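Local coordinates for CRISPR-associated protein, Cse1 family (Acidimicrobium ferrooxidans, PDB 4H3T), which probably serves as the large Cse1 (CasA) subunit of a type I-E CRISPR Cascade complex, which in relatives helps recognise target DNA and recruit the Cas3 nuclease, at residues A[175-179]-A[282-286]; A[242-246]-A[261-265]. The protein carries 1 engineered substitution. All blocks are in the same frame, centred on the assembly; numbering follows the deposited sequence.

Contacts 1 and 2 are neighbours in the globular part of Cse1, away from the C-terminal helical bundle. Their centres lie about 8 Å apart. Along the chain, contact 2 lies within the stretch that contact 1 closes. The two meet on one sheet: strand 275-289 supplies residues 282-286, and its antiparallel neighbour, strand 263-272, supplies part of 261-265. Loops 175-179 and 242-246 pack against this hairpin. The contacts also touch directly. Asp175 OD2 makes a salt bridge with Arg263 NE at 2.7 Å, and Arg246 NH2 probably donates to Gly286 O. A loop well upstream and one close before the hairpin are thus both tied to it, with arginines linking the contacts.

Contact 1. Residues A[175-179]-A[282-286]; sequences DKTGA and LICAG
Asp175 and Thr177 press on Ile283 and Cys284 where the loop crosses the strand at a steep angle, the two running 101° apart end to end. The carboxylate of Asp175 lies against the branch methyl of Ile283, with CG 3.9 Å from Ile283 CG2. Its first torsion (chi1 -61°) sets the carboxylate beside its own backbone N. Both oxygens have charged partners outside the two segments: OD1 pairs with Arg167 and OD2 with Arg263. The methyl thus packs on a carboxylate whose two oxygens are both engaged.

Thr177 works with all its branches. Its CB sits 3.5 Å from Ile283 O, and its methyl CG2 meets Leu282 CD1 at 3.6 Å. The hydroxyl reaches the strand through water 2, which lies 2.7 Å from Thr177 OG1 and donates to Ile283 O.

Strand 275-289 is bonded on one edge to strand 263-272, an antiparallel pairing that uses the backbones of Leu282 and Cys284. The carbonyl of Ile283 and the N-H of Ala285 face the loop instead. No clear direct hydrogen bond joins loop and strand, so water takes over. Water 1 accepts from Ala285 N at 3.0 Å and appears to donate to Thr177 O.

Cys284 adds an apolar contact. Its CB points mostly away from the loop, but the rotation about CA-CB (chi1 -55°) brings SG beside its own N and up to the loop. There Cys284 SG meets Ala179 CB at 3.8 Å. The same sulfur lies 3.5 Å from Thr177 O.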
# COMPACT_ATOMS: atom_id res chain seq x y z
N ASP A 175 -2.72 -21.20 -2.19
CA ASP A 175 -1.98 -21.85 -1.08
C ASP A 175 -2.88 -22.89 -0.39
O ASP A 175 -3.10 -22.82 0.79
CB ASP A 175 -1.51 -20.77 -0.09
CG ASP A 175 -0.58 -19.73 -0.66
OD1 ASP A 175 0.07 -20.03 -1.70
OD2 ASP A 175 -0.44 -18.65 -0.05
N LYS A 176 -3.40 -23.84 -1.18
CA LYS A 176 -4.45 -24.82 -0.86
C LYS A 176 -3.94 -26.21 -0.52
O LYS A 176 -4.74 -27.02 -0.06
CB LYS A 176 -5.44 -24.93 -2.04
CG LYS A 176 -4.83 -25.61 -3.30
CD LYS A 176 -5.71 -25.54 -4.51
CE LYS A 176 -5.01 -26.11 -5.77
NZ LYS A 176 -5.99 -26.59 -6.74
N THR A 177 -2.65 -26.50 -0.73
CA THR A 177 -2.00 -27.78 -0.36
C THR A 177 -2.49 -28.18 1.02
O THR A 177 -2.41 -27.37 1.94
CB THR A 177 -0.43 -27.52 -0.29
OG1 THR A 177 0.05 -27.09 -1.56
CG2 THR A 177 0.36 -28.71 0.13
N GLY A 178 -3.01 -29.39 1.17
CA GLY A 178 -3.52 -29.84 2.44
C GLY A 178 -2.39 -30.22 3.38
O GLY A 178 -1.44 -30.90 2.98
N ALA A 179 -2.55 -29.91 4.66
CA ALA A 179 -1.59 -30.31 5.68
C ALA A 179 -2.12 -31.51 6.45
O ALA A 179 -3.31 -31.55 6.83
CB ALA A 179 -1.31 -29.16 6.64
N LEU A 282 6.92 -25.96 2.22
CA LEU A 282 5.53 -26.44 2.29
C LEU A 282 4.68 -25.24 2.71
O LEU A 282 4.99 -24.60 3.72
CB LEU A 282 5.40 -27.63 3.24
CG LEU A 282 3.98 -28.21 3.49
CD1 LEU A 282 3.25 -28.58 2.21
CD2 LEU A 282 4.05 -29.43 4.35
N ILE A 283 3.66 -24.89 1.93
CA ILE A 283 2.82 -23.70 2.18
C ILE A 283 1.38 -24.13 2.16
O ILE A 283 0.89 -24.56 1.12
CB ILE A 283 3.05 -22.59 1.13
CG1 ILE A 283 4.52 -22.23 1.02
CG2 ILE A 283 2.24 -21.35 1.44
CD1 ILE A 283 4.79 -21.28 -0.16
N CYS A 284 0.70 -23.93 3.28
CA CYS A 284 -0.67 -24.37 3.56
C CYS A 284 -1.48 -23.24 4.11
O CYS A 284 -0.94 -22.21 4.55
CB CYS A 284 -0.66 -25.55 4.53
SG CYS A 284 0.34 -26.94 3.99
N ALA A 285 -2.79 -23.46 4.17
CA ALA A 285 -3.71 -22.45 4.70
C ALA A 285 -3.51 -22.19 6.17
O ALA A 285 -3.25 -23.10 6.93
CB ALA A 285 -5.13 -22.91 4.47
N GLY A 286 -3.66 -20.94 6.59
CA GLY A 286 -3.58 -20.60 8.01
C GLY A 286 -4.82 -19.85 8.48
O GLY A 286 -5.94 -20.04 7.99
O HOH W 1 -4.18 -25.88 3.15
O HOH W 2 0.59 -24.47 -1.33

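Contact 2. Residues A[242-246]-A[261-265]; sequences LGPTR and QGRRI
Loop 242-246 passes strand 263-272 with Pro244 nearest Arg264, their CA atoms 6.6 Å apart, and no backbone-to-backbone hydrogen bond joins the two segments. The Arg264 side chain fills the interval. Its chain bends at chi2 (-60°), which carries the guanidinium in between the loop and residues 261-263.

Two loop carbonyls lie at the edge of the guanidinium, near its plane. Arg264 NE donates to Gly243 O at 2.9 Å. The donor lies nearly along the C=O axis, but the N-H is bent from the line, with an angle of 136° at the hydrogen. Arg264 NH2 gives a weak bond to Thr245 O at 3.0 Å, and it also forms a salt bridge with Asp287. NH1 turns back to its own segment. It donates to Gln261 O at 2.9 Å and to Arg263 O at 3.1 Å, the latter from above that carbonyl's plane.

The faces have apolar cover. Leu242 CD1 stands 3.4 Å above one face of the guanidinium, shifted toward its rim. The same methyl touches Gln261 CB at 3.5 Å. Over the opposite face lies Arg246 CB, 4.1 Å from Arg264 NH2. The far end of Arg246 leads away to Asp190 and Glu288.

A leucine here in place of Arg264 would probably leave the carbonyls of Gly243, Thr245, Gln261 and Arg263 without this donor and Asp287 without this charge partner.

Arg264 is a buried arginine that bridges the loop, the turn before its own strand and the neighbouring strand 275-289. Carbonyl oxygens and Asp287 around its rim are likely to stabilise the positive charge, and the bonds to all three nitrogens probably keep the group from turning.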
# COMPACT_ATOMS: atom_id res chain seq x y z
N LEU A 242 2.12 -22.65 16.46
CA LEU A 242 0.92 -23.20 15.83
C LEU A 242 1.18 -24.59 15.17
O LEU A 242 2.29 -25.07 15.06
CB LEU A 242 0.41 -22.19 14.81
CG LEU A 242 0.05 -20.82 15.44
CD1 LEU A 242 -0.44 -19.84 14.43
CD2 LEU A 242 -1.00 -20.96 16.54
N GLY A 243 0.09 -25.26 14.88
CA GLY A 243 0.08 -26.57 14.27
C GLY A 243 -0.59 -26.49 12.90
O GLY A 243 -0.87 -25.39 12.41
N PRO A 244 -0.96 -27.65 12.32
CA PRO A 244 -1.66 -27.66 11.01
C PRO A 244 -3.11 -27.16 11.02
O PRO A 244 -3.62 -26.84 9.96
CB PRO A 244 -1.60 -29.13 10.59
CG PRO A 244 -1.46 -29.89 11.87
CD PRO A 244 -0.70 -29.02 12.82
N THR A 245 -3.75 -27.05 12.19
CA THR A 245 -5.13 -26.60 12.31
C THR A 245 -5.15 -25.07 12.20
O THR A 245 -4.15 -24.41 12.50
CB THR A 245 -5.74 -27.11 13.59
OG1 THR A 245 -5.00 -26.55 14.65
CG2 THR A 245 -5.72 -28.63 13.67
N ARG A 246 -6.29 -24.53 11.78
CA ARG A 246 -6.46 -23.07 11.61
C ARG A 246 -7.86 -22.65 12.00
O ARG A 246 -8.78 -23.47 12.08
CB ARG A 246 -6.14 -22.68 10.16
CG ARG A 246 -7.22 -23.09 9.14
CD ARG A 246 -6.67 -23.22 7.75
NE ARG A 246 -7.72 -23.29 6.73
CZ ARG A 246 -8.33 -22.27 6.14
NH1 ARG A 246 -9.24 -22.50 5.21
NH2 ARG A 246 -8.01 -21.01 6.44
N GLN A 261 -0.36 -15.16 11.58
CA GLN A 261 -0.05 -16.41 10.90
C GLN A 261 -1.22 -16.76 10.01
O GLN A 261 -1.98 -17.72 10.26
CB GLN A 261 0.29 -17.50 11.93
CG GLN A 261 1.41 -17.09 12.88
CD GLN A 261 2.72 -16.92 12.18
OE1 GLN A 261 3.40 -17.88 11.86
NE2 GLN A 261 3.06 -15.70 11.86
N GLY A 262 -1.24 -16.10 8.85
CA GLY A 262 -2.25 -16.32 7.82
C GLY A 262 -2.04 -17.59 7.02
O GLY A 262 -2.94 -18.02 6.30
N ARG A 263 -0.84 -18.16 7.11
CA ARG A 263 -0.48 -19.42 6.46
C ARG A 263 0.16 -20.37 7.51
O ARG A 263 0.27 -20.03 8.69
CB ARG A 263 0.48 -19.15 5.26
CG ARG A 263 -0.16 -18.28 4.12
CD ARG A 263 -1.14 -19.09 3.39
NE ARG A 263 -1.81 -18.37 2.28
CZ ARG A 263 -2.95 -17.68 2.36
NH1 ARG A 263 -3.54 -17.48 3.53
NH2 ARG A 263 -3.49 -17.16 1.27
N ARG A 264 0.37 -21.59 7.08
CA ARG A 264 1.11 -22.63 7.77
C ARG A 264 2.24 -23.01 6.81
O ARG A 264 2.00 -23.56 5.71
CB ARG A 264 0.24 -23.82 8.17
CG ARG A 264 -0.81 -23.47 9.21
CD ARG A 264 -0.25 -22.95 10.53
NE ARG A 264 -1.34 -22.73 11.47
CZ ARG A 264 -2.01 -21.62 11.66
NH1 ARG A 264 -1.62 -20.50 11.07
NH2 ARG A 264 -3.02 -21.58 12.53
N ILE A 265 3.45 -22.68 7.21
CA ILE A 265 4.61 -22.82 6.33
C ILE A 265 5.74 -23.53 7.03
O ILE A 265 5.98 -23.34 8.21
CB ILE A 265 5.07 -21.41 5.85
CG1 ILE A 265 3.90 -20.65 5.12
CG2 ILE A 265 6.30 -21.51 4.97
CD1 ILE A 265 4.25 -19.26 4.65